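Long-range contact in DNA polymerase III subunit delta (PDB 3ZH9), which probably serves in the bacterial clamp loader as the wrench that opens the beta sliding clamp so that it can be loaded onto primed DNA: residues T68-G73 with A110-F115. Sequence-based numbering, arbitrary orientation.
Sequences TFPFMG and APYTVF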
ATOM      1  N   THR A  68       9.005 -31.098  -8.171  1.00 52.43           N
ATOM      2  CA  THR A  68      10.412 -31.479  -8.138  1.00 44.07           C
ATOM      3  C   THR A  68      10.902 -31.495  -6.696  1.00 43.07           C
ATOM      4  O   THR A  68      10.575 -30.594  -5.921  1.00 45.91           O
ATOM      5  CB  THR A  68      11.261 -30.457  -8.914  1.00 52.16           C
ATOM      6  OG1 THR A  68      10.797 -30.385 -10.264  1.00 54.40           O
ATOM      7  CG2 THR A  68      12.729 -30.858  -8.912  1.00 63.60           C
ATOM      8  N   PHE A  69      11.678 -32.512  -6.329  1.00 43.07           N
ATOM      9  CA  PHE A  69      12.318 -32.541  -5.021  1.00 40.36           C
ATOM     10  C   PHE A  69      13.180 -31.299  -4.837  1.00 46.89           C
ATOM     11  O   PHE A  69      13.766 -30.796  -5.796  1.00 48.07           O
ATOM     12  CB  PHE A  69      13.207 -33.779  -4.857  1.00 41.70           C
ATOM     13  CG  PHE A  69      12.458 -35.077  -4.890  1.00 63.15           C
ATOM     14  CD1 PHE A  69      11.117 -35.134  -4.549  1.00 67.39           C
ATOM     15  CD2 PHE A  69      13.104 -36.251  -5.262  1.00 76.61           C
ATOM     16  CE1 PHE A  69      10.425 -36.334  -4.580  1.00 74.59           C
ATOM     17  CE2 PHE A  69      12.421 -37.456  -5.293  1.00 82.35           C
ATOM     18  CZ  PHE A  69      11.076 -37.496  -4.948  1.00 80.43           C
ATOM     19  N   PRO A  70      13.276 -30.807  -3.595  1.00 43.07           N
ATOM     20  CA  PRO A  70      14.256 -29.752  -3.346  1.00 44.35           C
ATOM     21  C   PRO A  70      15.659 -30.265  -3.640  1.00 49.05           C
ATOM     22  O   PRO A  70      15.954 -31.472  -3.598  1.00 45.25           O
ATOM     23  CB  PRO A  70      14.107 -29.469  -1.844  1.00 46.66           C
ATOM     24  CG  PRO A  70      12.798 -30.077  -1.453  1.00 46.68           C
ATOM     25  CD  PRO A  70      12.599 -31.245  -2.365  1.00 42.25           C
ATOM     26  N   PHE A  71      16.544 -29.334  -3.941  1.00 49.77           N
ATOM     27  CA  PHE A  71      17.893 -29.711  -4.277  1.00 48.86           C
ATOM     28  C   PHE A  71      18.812 -29.278  -3.154  1.00 47.52           C
ATOM     29  O   PHE A  71      18.982 -28.081  -2.904  1.00 50.24           O
ATOM     30  CB  PHE A  71      18.293 -29.086  -5.619  1.00 46.47           C
ATOM     31  CG  PHE A  71      19.713 -29.364  -6.020  1.00 47.54           C
ATOM     32  CD1 PHE A  71      20.132 -30.654  -6.276  1.00 47.00           C
ATOM     33  CD2 PHE A  71      20.621 -28.330  -6.150  1.00 54.95           C
ATOM     34  CE1 PHE A  71      21.429 -30.908  -6.645  1.00 55.41           C
ATOM     35  CE2 PHE A  71      21.924 -28.579  -6.530  1.00 52.54           C
ATOM     36  CZ  PHE A  71      22.328 -29.867  -6.772  1.00 54.37           C
ATOM     37  N   MET A  72      19.396 -30.263  -2.477  1.00 49.31           N
ATOM     38  CA  MET A  72      20.280 -30.006  -1.348  1.00 52.74           C
ATOM     39  C   MET A  72      19.629 -29.043  -0.371  1.00 55.57           C
ATOM     40  O   MET A  72      20.248 -28.081   0.088  1.00 57.44           O
ATOM     41  CB  MET A  72      21.620 -29.468  -1.834  1.00 58.73           C
ATOM     42  CG  MET A  72      22.388 -30.480  -2.682  1.00 53.69           C
ATOM     43  SD  MET A  72      23.934 -29.854  -3.338  1.00 92.43           S
ATOM     44  CE  MET A  72      24.563 -31.325  -4.144  1.00275.15           C
ATOM     45  N   GLY A  73      18.363 -29.314  -0.073  1.00 49.72           N
ATOM     46  CA  GLY A  73      17.582 -28.501   0.834  1.00 52.41           C
ATOM     47  C   GLY A  73      16.401 -29.320   1.298  1.00 60.03           C
ATOM     48  O   GLY A  73      16.108 -30.366   0.717  1.00 62.67           O
ATOM     49  N   ALA A 110       2.827 -31.260  -3.281  1.00 37.55           N
ATOM     50  CA  ALA A 110       4.068 -31.958  -2.948  1.00 37.90           C
ATOM     51  C   ALA A 110       4.499 -31.547  -1.549  1.00 37.07           C
ATOM     52  O   ALA A 110       4.593 -30.360  -1.260  1.00 38.20           O
ATOM     53  CB  ALA A 110       5.152 -31.636  -3.955  1.00 31.93           C
ATOM     54  N   PRO A 111       4.769 -32.528  -0.677  1.00 41.72           N
ATOM     55  CA  PRO A 111       4.981 -32.207   0.740  1.00 42.41           C
ATOM     56  C   PRO A 111       6.261 -31.403   0.972  1.00 45.17           C
ATOM     57  O   PRO A 111       6.410 -30.709   1.985  1.00 38.99           O
ATOM     58  CB  PRO A 111       5.069 -33.584   1.394  1.00 46.52           C
ATOM     59  CG  PRO A 111       5.561 -34.500   0.294  1.00 44.66           C
ATOM     60  CD  PRO A 111       4.942 -33.966  -0.968  1.00 40.96           C
ATOM     61  N   TYR A 112       7.169 -31.476   0.008  1.00 41.09           N
ATOM     62  CA  TYR A 112       8.470 -30.828   0.117  1.00 41.92           C
ATOM     63  C   TYR A 112       8.485 -29.434  -0.518  1.00 36.73           C
ATOM     64  O   TYR A 112       9.504 -28.748  -0.523  1.00 45.37           O
ATOM     65  CB  TYR A 112       9.511 -31.717  -0.555  1.00 50.08           C
ATOM     66  CG  TYR A 112       9.011 -32.331  -1.853  1.00 55.66           C
ATOM     67  CD1 TYR A 112       8.977 -31.595  -3.038  1.00 55.30           C
ATOM     68  CD2 TYR A 112       8.567 -33.653  -1.888  1.00 64.72           C
ATOM     69  CE1 TYR A 112       8.525 -32.175  -4.224  1.00 69.41           C
ATOM     70  CE2 TYR A 112       8.112 -34.239  -3.060  1.00 69.64           C
ATOM     71  CZ  TYR A 112       8.091 -33.502  -4.225  1.00 75.17           C
ATOM     72  OH  TYR A 112       7.638 -34.106  -5.383  1.00 72.13           O
ATOM     73  N   THR A 113       7.344 -29.032  -1.059  1.00 30.57           N
ATOM     74  CA  THR A 113       7.198 -27.741  -1.718  1.00 32.29           C
ATOM     75  C   THR A 113       6.256 -26.835  -0.930  1.00 33.15           C
ATOM     76  O   THR A 113       5.220 -27.280  -0.426  1.00 35.37           O
ATOM     77  CB  THR A 113       6.630 -27.919  -3.156  1.00 31.27           C
ATOM     78  OG1 THR A 113       7.619 -28.523  -3.988  1.00 36.27           O
ATOM     79  CG2 THR A 113       6.209 -26.585  -3.761  1.00 33.22           C
ATOM     80  N   VAL A 114       6.631 -25.573  -0.801  1.00 28.34           N
ATOM     81  CA  VAL A 114       5.685 -24.538  -0.390  1.00 28.03           C
ATOM     82  C   VAL A 114       5.249 -23.755  -1.630  1.00 36.36           C
ATOM     83  O   VAL A 114       6.056 -23.077  -2.282  1.00 37.75           O
ATOM     84  CB  VAL A 114       6.289 -23.587   0.671  1.00 31.93           C
ATOM     85  CG1 VAL A 114       5.267 -22.496   1.062  1.00 26.86           C
ATOM     86  CG2 VAL A 114       6.772 -24.402   1.888  1.00 31.80           C
ATOM     87  N   PHE A 115       3.966 -23.875  -1.955  1.00 31.64           N
ATOM     88  CA  PHE A 115       3.381 -23.291  -3.165  1.00 28.87           C
ATOM     89  C   PHE A 115       2.532 -22.070  -2.775  1.00 35.04           C
ATOM     90  O   PHE A 115       1.538 -22.200  -2.041  1.00 34.90           O
ATOM     91  CB  PHE A 115       2.494 -24.347  -3.830  1.00 28.48           C
ATOM     92  CG  PHE A 115       2.026 -23.992  -5.211  1.00 39.76           C
ATOM     93  CD1 PHE A 115       0.851 -23.264  -5.398  1.00 41.25           C
ATOM     94  CD2 PHE A 115       2.742 -24.418  -6.337  1.00 36.10           C
ATOM     95  CE1 PHE A 115       0.407 -22.945  -6.684  1.00 40.38           C
ATOM     96  CE2 PHE A 115       2.303 -24.107  -7.612  1.00 38.27           C
ATOM     97  CZ  PHE A 115       1.132 -23.371  -7.788  1.00 35.98           C
TER
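Tyr112 stands with its ring between Phe69 on one face and the methyl of Ala110, from its own turn, on the other. Phe69 comes edge-on in an offset edge-to-face pair, the two ring planes turned 85° apart. The offset puts the CD1-CE1 edge over the phenol end, with Phe69 CD1 3.5 Å from Tyr112 CZ. The CA of Phe69 adds a CH-pi contact over the same face, 4.3 Å from the Tyr112 centroid. With CG held between the backbone N and the carbonyl carbon, chi1 41°, Tyr112 turns this face to Phe69. At the base of the side chain Pro70 crosses at about a right angle, its CD 3.6 Å from Tyr112 CB. Thr68 O approaches obliquely, 3.1 Å from Tyr112 CE1, and is hydrogen-bonded by Arg76 NE. The phenol hydroxyl bonds to Glu67 O, and Thr113 OG1 to Ala66 O, two bonds to the end of helix 59-66 and the residue after it. An alanine in place of Tyr112 would probably leave a gap beside Phe69, its ring freer to turn, and Glu67 O without the hydroxyl. The type I turn from Ala110 to Thr113 leads into strand 113-119. Here the loop before strand 76-81 packs against that turn, at the N-terminal ends of two neighbouring inner strands of the five-stranded parallel sheet in the delta subunit's P-loop NTPase-like (AAA+) domain.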